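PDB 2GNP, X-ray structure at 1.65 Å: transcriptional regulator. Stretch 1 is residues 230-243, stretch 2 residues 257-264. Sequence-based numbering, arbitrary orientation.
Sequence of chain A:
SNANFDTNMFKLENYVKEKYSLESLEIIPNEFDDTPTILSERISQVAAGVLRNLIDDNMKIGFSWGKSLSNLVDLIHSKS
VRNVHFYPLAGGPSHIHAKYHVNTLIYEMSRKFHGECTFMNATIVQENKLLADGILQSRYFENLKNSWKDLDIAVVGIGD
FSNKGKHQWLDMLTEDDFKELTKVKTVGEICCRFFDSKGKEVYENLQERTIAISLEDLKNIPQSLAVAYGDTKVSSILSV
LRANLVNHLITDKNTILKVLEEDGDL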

# COMPACT_ATOMS: atom_id res chain seq x y z
N GLY A 230 -10.38 -3.09 -8.06
CA GLY A 230 -10.81 -4.41 -8.53
C GLY A 230 -11.85 -4.98 -7.62
O GLY A 230 -11.86 -4.69 -6.42
N ASP A 231 -12.73 -5.81 -8.16
CA ASP A 231 -13.79 -6.37 -7.32
C ASP A 231 -13.27 -7.15 -6.09
O ASP A 231 -13.92 -7.15 -5.05
CB ASP A 231 -14.72 -7.29 -8.13
CG ASP A 231 -15.54 -6.55 -9.15
OD1 ASP A 231 -16.16 -7.28 -9.96
OD2 ASP A 231 -15.62 -5.28 -9.16
N THR A 232 -12.14 -7.83 -6.20
CA THR A 232 -11.67 -8.70 -5.06
C THR A 232 -11.07 -7.82 -3.94
O THR A 232 -10.78 -8.31 -2.83
CB THR A 232 -10.60 -9.71 -5.46
OG1 THR A 232 -9.49 -9.00 -5.98
CG2 THR A 232 -11.11 -10.72 -6.55
N LYS A 233 -10.88 -6.56 -4.26
CA LYS A 233 -10.32 -5.62 -3.27
C LYS A 233 -11.31 -4.74 -2.53
O LYS A 233 -10.88 -3.89 -1.73
CB LYS A 233 -9.24 -4.79 -3.93
CG LYS A 233 -8.02 -5.65 -4.11
CD LYS A 233 -6.90 -4.88 -4.70
CE LYS A 233 -5.76 -5.88 -4.97
NZ LYS A 233 -4.61 -5.03 -5.23
N VAL A 234 -12.62 -4.93 -2.75
CA VAL A 234 -13.63 -4.02 -2.18
C VAL A 234 -13.62 -4.11 -0.64
O VAL A 234 -13.58 -3.07 0.04
CB VAL A 234 -15.03 -4.36 -2.69
CG1 VAL A 234 -16.14 -3.64 -1.89
CG2 VAL A 234 -15.08 -4.05 -4.18
N SER A 235 -13.61 -5.34 -0.09
CA SER A 235 -13.62 -5.48 1.38
C SER A 235 -12.35 -4.88 2.01
O SER A 235 -12.42 -4.17 3.01
CB SER A 235 -13.77 -6.94 1.79
OG SER A 235 -15.05 -7.47 1.33
N SER A 236 -11.21 -5.11 1.34
CA SER A 236 -9.92 -4.61 1.85
C SER A 236 -9.88 -3.07 1.85
O SER A 236 -9.45 -2.42 2.84
CB SER A 236 -8.73 -5.14 1.04
OG SER A 236 -8.83 -6.55 0.91
N ILE A 237 -10.35 -2.47 0.77
CA ILE A 237 -10.37 -1.02 0.68
C ILE A 237 -11.32 -0.44 1.73
O ILE A 237 -11.00 0.54 2.42
CB ILE A 237 -10.72 -0.57 -0.77
CG1 ILE A 237 -9.57 -0.98 -1.76
CG2 ILE A 237 -10.94 0.92 -0.81
CD1 ILE A 237 -9.98 -0.84 -3.20
N LEU A 238 -12.46 -1.10 1.92
CA LEU A 238 -13.41 -0.57 2.91
C LEU A 238 -12.76 -0.60 4.32
O LEU A 238 -12.90 0.34 5.12
CB LEU A 238 -14.66 -1.43 2.85
CG LEU A 238 -15.75 -1.08 3.90
CD1 LEU A 238 -16.20 0.39 3.81
CD2 LEU A 238 -16.90 -2.04 3.67
N SER A 239 -12.00 -1.65 4.60
CA SER A 239 -11.29 -1.79 5.91
C SER A 239 -10.32 -0.64 6.12
O SER A 239 -10.30 0.04 7.15
CB SER A 239 -10.50 -3.07 6.02
OG SER A 239 -11.31 -4.22 6.00
N VAL A 240 -9.52 -0.41 5.08
CA VAL A 240 -8.50 0.66 5.13
C VAL A 240 -9.17 2.02 5.32
O VAL A 240 -8.69 2.86 6.11
CB VAL A 240 -7.71 0.58 3.78
CG1 VAL A 240 -6.91 1.80 3.62
CG2 VAL A 240 -6.82 -0.74 3.81
N LEU A 241 -10.29 2.25 4.63
CA LEU A 241 -11.05 3.50 4.80
C LEU A 241 -11.59 3.65 6.26
O LEU A 241 -11.50 4.72 6.87
CB LEU A 241 -12.19 3.55 3.82
CG LEU A 241 -11.73 3.66 2.38
CD1 LEU A 241 -12.94 3.56 1.44
CD2 LEU A 241 -11.03 5.02 2.23
N ARG A 242 -12.25 2.58 6.72
CA ARG A 242 -12.76 2.48 8.11
C ARG A 242 -11.78 2.84 9.20
O ARG A 242 -12.15 3.61 10.10
CB ARG A 242 -13.37 1.09 8.38
CG ARG A 242 -14.78 1.04 7.89
CD ARG A 242 -15.27 -0.42 7.89
NE ARG A 242 -16.67 -0.48 7.45
CZ ARG A 242 -17.33 -1.63 7.32
NH1 ARG A 242 -16.71 -2.77 7.56
NH2 ARG A 242 -18.60 -1.65 6.95
N ALA A 243 -10.55 2.34 9.09
CA ALA A 243 -9.49 2.52 10.10
C ALA A 243 -8.59 3.70 9.76
O ALA A 243 -7.61 3.99 10.48
CB ALA A 243 -8.70 1.23 10.22
N LEU A 257 -17.98 2.29 -5.90
CA LEU A 257 -19.42 2.02 -5.77
C LEU A 257 -19.69 0.72 -5.02
O LEU A 257 -20.64 0.63 -4.26
CB LEU A 257 -20.03 1.93 -7.15
CG LEU A 257 -20.15 3.28 -7.86
CD1 LEU A 257 -20.98 3.03 -9.07
CD2 LEU A 257 -20.78 4.40 -7.02
N LYS A 258 -18.86 -0.30 -5.26
CA LYS A 258 -19.00 -1.56 -4.54
C LYS A 258 -18.66 -1.43 -3.02
O LYS A 258 -19.26 -2.09 -2.18
CB LYS A 258 -18.20 -2.66 -5.19
CG LYS A 258 -18.87 -3.21 -6.49
CD LYS A 258 -18.05 -4.25 -7.18
CE LYS A 258 -18.67 -4.65 -8.56
NZ LYS A 258 -18.37 -3.61 -9.59
N VAL A 259 -17.64 -0.63 -2.71
CA VAL A 259 -17.25 -0.32 -1.33
C VAL A 259 -18.46 0.30 -0.62
O VAL A 259 -18.80 -0.11 0.49
CB VAL A 259 -16.03 0.64 -1.29
CG1 VAL A 259 -15.84 1.29 0.09
CG2 VAL A 259 -14.78 -0.12 -1.73
N LEU A 260 -19.10 1.26 -1.27
CA LEU A 260 -20.26 1.94 -0.70
C LEU A 260 -21.43 0.97 -0.45
O LEU A 260 -22.04 0.97 0.65
CB LEU A 260 -20.67 3.10 -1.59
CG LEU A 260 -19.72 4.32 -1.54
CD1 LEU A 260 -20.09 5.28 -2.66
CD2 LEU A 260 -19.70 5.02 -0.18
N GLU A 261 -21.68 0.12 -1.44
CA GLU A 261 -22.68 -0.91 -1.35
C GLU A 261 -22.41 -1.87 -0.18
O GLU A 261 -23.31 -2.13 0.63
CB GLU A 261 -22.75 -1.70 -2.64
CG GLU A 261 -23.95 -2.68 -2.59
CD GLU A 261 -24.06 -3.55 -3.83
OE1 GLU A 261 -23.80 -4.78 -3.74
OE2 GLU A 261 -24.39 -3.00 -4.91
N GLU A 262 -21.19 -2.39 -0.11
CA GLU A 262 -20.82 -3.24 1.02
C GLU A 262 -20.94 -2.55 2.38
O GLU A 262 -21.42 -3.16 3.38
CB GLU A 262 -19.41 -3.80 0.82
CG GLU A 262 -19.08 -4.86 1.82
CD GLU A 262 -17.95 -5.72 1.37
OE1 GLU A 262 -18.05 -6.32 0.27
OE2 GLU A 262 -16.95 -5.80 2.11
N ASP A 263 -20.51 -1.29 2.45
CA ASP A 263 -20.61 -0.55 3.70
C ASP A 263 -22.09 -0.41 4.10
O ASP A 263 -22.43 -0.51 5.28
CB ASP A 263 -19.98 0.83 3.57
CG ASP A 263 -19.61 1.47 4.91
OD1 ASP A 263 -19.22 2.65 4.86
OD2 ASP A 263 -19.71 0.82 5.99
N GLY A 264 -22.95 -0.23 3.11
CA GLY A 264 -24.38 -0.06 3.35
C GLY A 264 -25.06 -1.31 3.89
O GLY A 264 -26.18 -1.23 4.38
O HOH W 1 -18.21 1.91 8.00
O HOH W 2 -20.50 -3.83 5.96

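The two stretches form a steeply crossed helix-helix contact in which one valine, Val259, fits into an apolar pocket on the partner helix while two salt bridges and a serine-glutamate hydrogen bond lie along its border. Stretch 1 enters through a short 3-10 segment, residues 231-233, and continues as a helix from Val234 to Arg242; stretch 2 belongs to a helix that begins earlier in the chain. The axes approach to 9.0 Å with their N-to-C directions 73° apart, and the nearest CA atoms, those of Val234 and Val259, lie 5.2 Å apart. Together the two sides bury 528 Å².

Val259 sits as a knob among Val234, Ile237, Leu238 and Leu241, residues spaced so that successive turns of the helix line the same hole. Its two methyl groups divide these neighbours: CG2 of Val259 lies 3.8 Å from CG1 of Val234 and 4.1 Å from CG2 of Ile237, whereas CG1 of Val259 packs 3.8 Å from CD1 of Leu238 and 3.9 Å from CD1 of Leu241. Val234, whose CA-to-CB bond points toward stretch 2, also presses against the backbone, with its CG1 3.5 Å from the carbonyl O of Lys258. O of Lys258 also accepts a hydrogen bond from N of Glu262 at 2.8 Å, within its own helix.

Polar pairings border this apolar centre. In the 3-10 segment, OD2 of Asp231 forms a salt bridge with NZ of Lys258 at 3.2 Å; the CA-to-CB bond of Asp231 points sideways, but its carboxylate comes nearer to the partner. One turn on, OG of Ser235 donates a short hydrogen bond of 2.6 Å to OE2 of Glu262, pairing a small hydroxyl with a carboxylate carried on a longer side chain. The aliphatic part of Glu262 contributes as well, its CG lying 4.0 Å from CD2 of Leu238.

At the C-terminal end of the first helix, NH2 of Arg242 donates to OD2 of Asp263 at 2.9 Å. With an N-H...acceptor angle of 165° and the oxygen near the guanidinium plane, this salt bridge combines charge attraction with a nearly linear hydrogen bond. Water 1 reinforces it, accepting from NE of Arg242 at 2.9 Å and donating to OD2 of Asp263 at 2.7 Å. Water 2 links NH2 of Arg242, at 3.1 Å, to the backbone O of Glu262, at 2.8 Å, extending the bridge to the partner's main chain.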